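Local atomic coordinates of pectate lyase (PDB entry 5AMV), a protein that cleaves pectate, a (1->4)-alpha-D-galacturonan, by calcium-dependent beta-elimination, releasing oligosaccharides with unsaturated ends. Residues K334-F339 / I357-A362; G297-S302 / P328-A333; W310-G313 / K317-A320. One frame throughout, in Å; residues are numbered along the deposited sequence. Where two conformers were deposited one is given.

Contact 1 (K334-F339 / I357-A362). With ADA (alpha-D-galactopyranuronic acid), chain B.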
loop_
_atom_site.group_PDB
_atom_site.type_symbol
_atom_site.label_atom_id
_atom_site.label_comp_id
_atom_site.label_asym_id
_atom_site.label_seq_id
_atom_site.Cartn_x
_atom_site.Cartn_y
_atom_site.Cartn_z
ATOM N N LYS A 334 -7.667 -12.669 17.491
ATOM C CA LYS A 334 -8.173 -12.289 16.169
ATOM C C LYS A 334 -7.619 -10.955 15.692
ATOM O O LYS A 334 -7.933 -10.507 14.567
ATOM C CB LYS A 334 -9.703 -12.258 16.163
ATOM C CG LYS A 334 -10.346 -13.667 16.304
ATOM C CD LYS A 334 -9.803 -14.668 15.313
ATOM C CE LYS A 334 -10.423 -14.494 13.906
ATOM N NZ LYS A 334 -9.568 -15.134 12.825
ATOM N N THR A 335 -6.786 -10.340 16.529
ATOM C CA THR A 335 -6.061 -9.139 16.097
ATOM C C THR A 335 -5.102 -9.450 14.944
ATOM O O THR A 335 -4.709 -8.545 14.162
ATOM C CB THR A 335 -5.246 -8.504 17.231
ATOM O OG1 THR A 335 -4.301 -9.458 17.735
ATOM C CG2 THR A 335 -6.161 -7.984 18.350
ATOM N N ILE A 336 -4.676 -10.704 14.843
ATOM C CA ILE A 336 -3.754 -11.113 13.757
ATOM C C ILE A 336 -4.317 -12.300 12.985
ATOM O O ILE A 336 -5.316 -12.941 13.418
ATOM C CB ILE A 336 -2.321 -11.420 14.299
ATOM C CG1 ILE A 336 -2.312 -12.814 14.983
ATOM C CG2 ILE A 336 -1.865 -10.260 15.209
ATOM C CD1 ILE A 336 -0.967 -13.210 15.580
ATOM N N SER A 337 -3.713 -12.580 11.824
ATOM C CA SER A 337 -4.022 -13.797 11.085
ATOM C C SER A 337 -2.685 -14.490 10.803
ATOM O O SER A 337 -1.743 -13.864 10.335
ATOM C CB SER A 337 -4.756 -13.501 9.779
ATOM O OG SER A 337 -5.166 -14.720 9.132
ATOM N N VAL A 338 -2.616 -15.779 11.143
ATOM C CA VAL A 338 -1.412 -16.615 10.970
ATOM C C VAL A 338 -1.546 -17.502 9.733
ATOM O O VAL A 338 -2.542 -18.230 9.555
ATOM C CB VAL A 338 -1.156 -17.487 12.231
ATOM C CG1 VAL A 338 0.177 -18.203 12.036
ATOM C CG2 VAL A 338 -1.112 -16.606 13.513
ATOM N N PHE A 339 -0.565 -17.402 8.844
ATOM C CA PHE A 339 -0.547 -18.201 7.608
ATOM C C PHE A 339 0.549 -19.282 7.724
ATOM O O PHE A 339 1.396 -19.199 8.602
ATOM C CB PHE A 339 -0.311 -17.272 6.414
ATOM C CG PHE A 339 -1.346 -16.186 6.298
ATOM C CD1 PHE A 339 -2.605 -16.475 5.756
ATOM C CD2 PHE A 339 -1.102 -14.893 6.804
ATOM C CE1 PHE A 339 -3.621 -15.497 5.658
ATOM C CE2 PHE A 339 -2.108 -13.897 6.712
ATOM C CZ PHE A 339 -3.378 -14.194 6.137
ATOM N N ILE A 357 -2.877 -6.692 25.935
ATOM C CA ILE A 357 -2.975 -8.066 25.462
ATOM C C ILE A 357 -1.617 -8.468 24.926
ATOM O O ILE A 357 -0.748 -7.617 24.750
ATOM C CB ILE A 357 -4.045 -8.289 24.333
ATOM C CG1 ILE A 357 -3.754 -7.431 23.102
ATOM C CG2 ILE A 357 -5.459 -7.969 24.878
ATOM C CD1 ILE A 357 -4.365 -7.999 21.813
ATOM N N ASN A 358 -1.478 -9.764 24.665
ATOM C CA ASN A 358 -0.302 -10.238 23.935
ATOM C C ASN A 358 -0.772 -11.071 22.783
ATOM O O ASN A 358 -1.187 -12.230 22.907
ATOM C CB ASN A 358 0.727 -11.011 24.763
ATOM C CG ASN A 358 2.056 -11.119 24.023
ATOM O OD1 ASN A 358 2.222 -11.964 23.136
ATOM N ND2 ASN A 358 2.976 -10.193 24.324
ATOM N N ALA A 359 -0.708 -10.453 21.610
ATOM C CA ALA A 359 -1.254 -11.079 20.402
ATOM C C ALA A 359 -0.536 -12.366 20.008
ATOM O O ALA A 359 -1.149 -13.344 19.574
ATOM C CB ALA A 359 -1.168 -10.060 19.222
ATOM N N SER A 360 0.785 -12.315 20.117
ATOM C CA SER A 360 1.623 -13.451 19.770
ATOM C C SER A 360 1.274 -14.664 20.661
ATOM O O SER A 360 0.964 -15.728 20.158
ATOM C CB SER A 360 3.073 -13.064 20.012
ATOM O OG SER A 360 3.905 -14.106 19.604
ATOM N N ALA A 361 1.237 -14.423 21.968
ATOM C CA ALA A 361 0.993 -15.465 22.948
ATOM C C ALA A 361 -0.410 -16.031 22.753
ATOM O O ALA A 361 -0.627 -17.237 22.885
ATOM C CB ALA A 361 1.138 -14.893 24.342
ATOM N N ALA A 362 -1.360 -15.151 22.427
ATOM C CA ALA A 362 -2.766 -15.540 22.215
ATOM C C ALA A 362 -2.937 -16.492 21.036
ATOM O O ALA A 362 -3.964 -17.204 20.899
ATOM C CB ALA A 362 -3.652 -14.280 22.059
HETATM C C1 ADA B . -6.957 -13.405 0.943
HETATM C C2 ADA B . -6.809 -14.002 -0.466
HETATM C C3 ADA B . -6.215 -15.411 -0.387
HETATM C C4 ADA B . -4.877 -15.403 0.333
HETATM C C5 ADA B . -5.068 -14.809 1.724
HETATM C C6 ADA B . -3.694 -14.577 2.310
HETATM O O2 ADA B . -8.127 -14.131 -1.018
HETATM O O3 ADA B . -5.998 -15.924 -1.709
HETATM O O4 ADA B . -3.978 -14.554 -0.410
HETATM O O5 ADA B . -5.721 -13.509 1.654
HETATM O O6B ADA B . -3.408 -13.396 2.649
HETATM O O6A ADA B . -2.868 -15.541 2.420
#
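Thr335 and Ile336 turn their side chains onto Ile357 and Ala359, and the pairing is mainly van der Waals packing, with the closest CA pair, Thr335 and Ala359, 6.7 Å apart. Ile336 can be followed outward. Its CB sits against the carbonyl of Trp310. From there CG2 runs to the methyl of Ala359, CG2 to CB 4.1 Å, while CG1 stands between the backbone N and the carbonyl carbon (chi1 77°) and carries CD1 to the carbonyl O of Ala359 at 4.0 Å. Thr335 splits its two branches: CG2 meets CD1 of Ile357 at 3.9 Å as the two side chains reach toward each other tip to tip, and OG1 rests 3.5 Å from Ala359 CB. That hydroxyl is not left without a polar mate, since it is hydrogen-bonded to the carbonyl of Ala332. In the right-handed parallel beta-helix of polysaccharide lyase family 1, this joins strand 336-338, at the edge of its sheet, to the short, weakly bonded helical turn at about 359-362. In the conformer given, Asn358 OD1 accepts from Ala361 N at 2.9 Å, a tentative N-cap. Asp347 binds the backbone N of both Ala359 and Ser360, which helps to fix the helix start. At the other end of the strand Phe339 belongs to the glycan pocket. Its ring meets a galacturonate carboxylate obliquely, CE1 lying 3.3 Å from O6A and CZ 3.6 Å from O6B, and it also forms a cation-pi pair with Arg282. Replacing this ring by an alanine's methyl is likely to leave the carboxylate without its aromatic neighbour and Arg282 without its cation-pi partner. The same sugar is hydrogen-bonded to Arg279, Arg282 and Asp173.

Contact 2 (G297-S302 / P328-A333)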
loop_
_atom_site.group_PDB
_atom_site.type_symbol
_atom_site.label_atom_id
_atom_site.label_comp_id
_atom_site.label_asym_id
_atom_site.label_seq_id
_atom_site.Cartn_x
_atom_site.Cartn_y
_atom_site.Cartn_z
ATOM N N GLY A 297 -11.953 0.073 13.803
ATOM C CA GLY A 297 -12.957 -0.435 12.882
ATOM C C GLY A 297 -13.971 -1.259 13.599
ATOM O O GLY A 297 -14.019 -1.264 14.833
ATOM N N SER A 298 -14.796 -1.951 12.829
ATOM C CA SER A 298 -15.868 -2.748 13.374
ATOM C C SER A 298 -15.948 -4.049 12.580
ATOM O O SER A 298 -15.857 -4.043 11.345
ATOM C CB SER A 298 -17.202 -2.004 13.202
ATOM O OG SER A 298 -18.263 -2.930 13.418
ATOM N N THR A 299 -16.138 -5.169 13.269
ATOM C CA THR A 299 -16.262 -6.454 12.560
ATOM C C THR A 299 -17.624 -6.569 11.921
ATOM O O THR A 299 -17.853 -7.486 11.122
ATOM C CB THR A 299 -16.105 -7.657 13.523
ATOM O OG1 THR A 299 -17.070 -7.513 14.576
ATOM C CG2 THR A 299 -14.676 -7.694 14.114
ATOM N N SER A 300 -18.518 -5.641 12.224
ATOM C CA SER A 300 -19.886 -5.796 11.710
ATOM C C SER A 300 -20.299 -4.709 10.714
ATOM O O SER A 300 -21.486 -4.646 10.317
ATOM C CB SER A 300 -20.892 -5.914 12.860
ATOM O OG SER A 300 -20.914 -4.713 13.615
ATOM N N SER A 301 -19.350 -3.849 10.316
ATOM C CA SER A 301 -19.720 -2.785 9.385
ATOM C C SER A 301 -20.062 -3.364 8.013
ATOM O O SER A 301 -19.532 -4.382 7.579
ATOM C CB SER A 301 -18.648 -1.711 9.294
ATOM O OG SER A 301 -17.413 -2.284 8.964
ATOM N N SER A 302 -21.034 -2.728 7.354
ATOM C CA SER A 302 -21.475 -3.251 6.060
ATOM C C SER A 302 -20.418 -2.945 5.001
ATOM O O SER A 302 -20.276 -3.672 4.018
ATOM C CB SER A 302 -22.847 -2.685 5.649
ATOM O OG SER A 302 -22.839 -1.271 5.673
ATOM N N PRO A 328 -14.401 -3.049 18.641
ATOM C CA PRO A 328 -15.252 -3.545 19.760
ATOM C C PRO A 328 -15.586 -5.022 19.596
ATOM O O PRO A 328 -15.907 -5.475 18.476
ATOM C CB PRO A 328 -16.508 -2.671 19.630
ATOM C CG PRO A 328 -15.932 -1.335 19.163
ATOM C CD PRO A 328 -14.860 -1.727 18.141
ATOM N N GLY A 329 -15.443 -5.787 20.670
ATOM C CA GLY A 329 -15.890 -7.197 20.650
ATOM C C GLY A 329 -14.887 -8.203 20.107
ATOM O O GLY A 329 -15.149 -9.412 20.151
ATOM N N LEU A 330 -13.744 -7.720 19.611
ATOM C CA LEU A 330 -12.676 -8.583 19.094
ATOM C C LEU A 330 -11.942 -9.296 20.229
ATOM O O LEU A 330 -11.723 -8.729 21.303
ATOM C CB LEU A 330 -11.677 -7.733 18.270
ATOM C CG LEU A 330 -10.797 -8.512 17.296
ATOM C CD1 LEU A 330 -11.548 -8.992 16.082
ATOM C CD2 LEU A 330 -9.611 -7.656 16.899
ATOM N N SER A 331 -11.588 -10.553 19.990
ATOM C CA SER A 331 -10.656 -11.270 20.860
ATOM C C SER A 331 -9.186 -10.928 20.573
ATOM O O SER A 331 -8.822 -10.567 19.435
ATOM C CB SER A 331 -10.883 -12.774 20.718
ATOM O OG SER A 331 -10.410 -13.210 19.440
ATOM N N ALA A 332 -8.339 -11.047 21.593
ATOM C CA ALA A 332 -6.892 -10.886 21.430
ATOM C C ALA A 332 -6.331 -11.709 20.265
ATOM O O ALA A 332 -5.508 -11.200 19.495
ATOM C CB ALA A 332 -6.146 -11.217 22.732
ATOM N N ALA A 333 -6.777 -12.962 20.114
ATOM C CA ALA A 333 -6.189 -13.813 19.070
ATOM C C ALA A 333 -6.476 -13.258 17.662
ATOM O O ALA A 333 -5.644 -13.382 16.747
ATOM C CB ALA A 333 -6.696 -15.296 19.211
HETATM O O HOH W 1 -16.714 -4.340 16.102
HETATM O O HOH W 2 -16.448 -7.930 17.164
#
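Thr299 and Leu330 mark the closest CA pair, 7.8 Å apart, where a type I beta turn from Ser298 to Ser301 faces an irregular backbone at Pro328-Leu330. Before the turn the carbonyl O of Gly297 lies 3.4 Å from CD of the Pro328 ring. Within the turn, Thr299 CG2 touches Leu330 CD1 at 3.9 Å, and the two side chains cross obliquely. Leu330 makes this touch with its end: its CB points off to the side, but chi1 -160° puts CG anti to the backbone N and CD1 comes round to the threonine. Two waters span the gap between the polar groups. One accepts from Thr299 N at 3.0 Å and donates to Pro328 O at 2.8 Å; the other donates to the same Pro328 O, also at 2.8 Å, and is hydrogen-bonded to Thr299 OG1 at 2.7 Å. The proline carbonyl is thus gripped twice, and both the backbone and the hydroxyl of Thr299 are tied to it through solvent. Ser298 OG accepts from Ser300 N at 3.0 Å (N-H...O 157°), an ST turn, which probably helps to hold the bend. Gly329 follows Pro328 with phi 86°, where a CB would jam against the carbonyl O of Pro328. The two loops leave the parallel-paired strands 287-296 and 317-326, and Gly297 keeps a backbone hydrogen bond to Asp326. Such water-bridged stacking of equivalent loops from successive coils is in keeping with the surface turns of a right-handed parallel beta-helix.

Contact 3 (W310-G313 / K317-A320)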
loop_
_atom_site.group_PDB
_atom_site.type_symbol
_atom_site.label_atom_id
_atom_site.label_comp_id
_atom_site.label_asym_id
_atom_site.label_seq_id
_atom_site.Cartn_x
_atom_site.Cartn_y
_atom_site.Cartn_z
ATOM N N TRP A 310 -2.410 -7.586 11.740
ATOM C CA TRP A 310 -1.099 -8.111 11.301
ATOM C C TRP A 310 -1.215 -9.492 10.680
ATOM O O TRP A 310 -1.854 -10.375 11.239
ATOM C CB TRP A 310 -0.057 -8.130 12.439
ATOM C CG TRP A 310 0.024 -6.853 13.133
ATOM C CD1 TRP A 310 -0.130 -5.586 12.576
ATOM C CD2 TRP A 310 0.256 -6.648 14.541
ATOM N NE1 TRP A 310 -0.033 -4.626 13.566
ATOM C CE2 TRP A 310 0.212 -5.239 14.770
ATOM C CE3 TRP A 310 0.470 -7.519 15.638
ATOM C CZ2 TRP A 310 0.386 -4.673 16.037
ATOM C CZ3 TRP A 310 0.652 -6.929 16.922
ATOM C CH2 TRP A 310 0.592 -5.527 17.097
ATOM N N GLY A 311 -0.601 -9.683 9.517
ATOM C CA GLY A 311 -0.696 -10.993 8.852
ATOM C C GLY A 311 0.652 -11.647 9.000
ATOM O O GLY A 311 1.656 -11.158 8.462
ATOM N N ILE A 312 0.682 -12.743 9.764
ATOM C CA ILE A 312 1.943 -13.444 10.050
ATOM C C ILE A 312 2.190 -14.464 8.951
ATOM O O ILE A 312 1.704 -15.608 9.026
ATOM C CB ILE A 312 1.883 -14.138 11.447
ATOM C CG1 ILE A 312 1.299 -13.199 12.523
ATOM C CG2 ILE A 312 3.269 -14.642 11.852
ATOM C CD1 ILE A 312 1.915 -11.786 12.594
ATOM N N GLY A 313 2.892 -14.035 7.902
ATOM C CA GLY A 313 3.150 -14.846 6.694
ATOM C C GLY A 313 4.426 -15.668 6.863
ATOM O O GLY A 313 5.140 -15.500 7.858
ATOM N N LYS A 317 9.011 -11.616 10.249
ATOM C CA LYS A 317 9.666 -11.242 11.473
ATOM C C LYS A 317 9.164 -9.891 11.972
ATOM O O LYS A 317 9.925 -8.945 12.105
ATOM C CB LYS A 317 11.188 -11.274 11.277
ATOM C CG LYS A 317 11.707 -12.688 11.043
ATOM C CD LYS A 317 13.185 -12.693 10.654
ATOM C CE LYS A 317 13.720 -14.188 10.644
ATOM N NZ LYS A 317 12.941 -15.107 9.799
ATOM N N ILE A 318 7.868 -9.813 12.234
ATOM C CA ILE A 318 7.299 -8.555 12.732
ATOM C C ILE A 318 7.686 -8.356 14.197
ATOM O O ILE A 318 7.532 -9.281 15.042
ATOM C CB ILE A 318 5.752 -8.543 12.598
ATOM C CG1 ILE A 318 5.345 -8.644 11.115
ATOM C CG2 ILE A 318 5.164 -7.318 13.318
ATOM C CD1 ILE A 318 3.862 -8.911 10.897
ATOM N N TYR A 319 8.199 -7.165 14.484
ATOM C CA TYR A 319 8.537 -6.743 15.820
ATOM C C TYR A 319 7.662 -5.537 16.163
ATOM O O TYR A 319 7.857 -4.426 15.647
ATOM C CB TYR A 319 10.034 -6.412 15.873
ATOM C CG TYR A 319 10.625 -6.286 17.254
ATOM C CD1 TYR A 319 10.425 -5.136 18.013
ATOM C CD2 TYR A 319 11.404 -7.304 17.777
ATOM C CE1 TYR A 319 10.963 -4.977 19.330
ATOM C CE2 TYR A 319 11.969 -7.170 19.050
ATOM C CZ TYR A 319 11.756 -6.011 19.826
ATOM O OH TYR A 319 12.326 -5.887 21.083
ATOM N N ALA A 320 6.676 -5.780 17.029
ATOM C CA ALA A 320 5.638 -4.787 17.259
ATOM C C ALA A 320 5.717 -4.201 18.658
ATOM O O ALA A 320 5.896 -4.939 19.640
ATOM C CB ALA A 320 4.253 -5.412 16.995
#
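In the interior of the beta-helix, Trp310, Gly311 and Ile312 of one face pack against Ile318 and Ala320 of the next. The axes of strands 310-312 and 317-320 approach to 8.6 Å and their directions differ by 145°, too far apart for backbone pairing, and the nearest CA atoms, Ile312 and Ile318, are 7.7 Å apart. Side chains fill this distance. Ala320 places its methyl over one face of the indole: CB is 4.0 Å from the centroid of the six-membered ring of Trp310 and 27° off the normal, a CH-pi contact, with CH2 the closest ring atom at 3.7 Å. The indole N-H, on the five-membered ring, bonds to the hydroxyl of Tyr295, whose ring stands steeply to the indole, and the two contacts together probably restrict the rotation of the indole. In this right-handed coil strand 310-312 lies between strands 282-283 and 336-338, Gly311 bonding through its backbone to Pro281 and Val283, and Trp310 and Ile312 to Ser337. Strand 317-326 runs instead between strands 287-296 and 346-348, on another face of the beta-helix. Ile318 reaches across between them. Its chain is extended (chi2 169°, CD1 trans to CA), which brings CD1 among three partners: CD1 of Ile312 at 3.9 Å, where the two isoleucines meet at a slant, the carbonyl O of Gly311 at 4.0 Å, and CB of Trp310 at 4.3 Å. Ile312 is the centre of an inverse gamma turn, where the chain starts to bend out of its strand, and its own CD1 comes nearer to Ile318 than its CB direction alone would suggest.

How the contacts relate
Contacts 1 and 3 are buried, whereas contact 2 lies on the surface. Their chemistry differs accordingly: contact 3 sets a methyl on an indole face, contact 1 is mainly aliphatic packing, and contact 2 relies on water bridges. Contacts 1 and 3 share one sheet: strands 336-338 and 310-312 are neighbours in it, with probable hydrogen bonds of Ser337 O to Ile312 N at 2.7 Å and of Phe339 N to Ile312 O at 2.9 Å. Contact 2 meets contact 1 by packing, Leu330 CD2 lying 3.8 Å from Thr335 CG2, and by the Thr335 OG1 to Ala332 O hydrogen bond, yet does not touch contact 3, nested within its loop. Contact 1 alone includes a glycan-pocket residue.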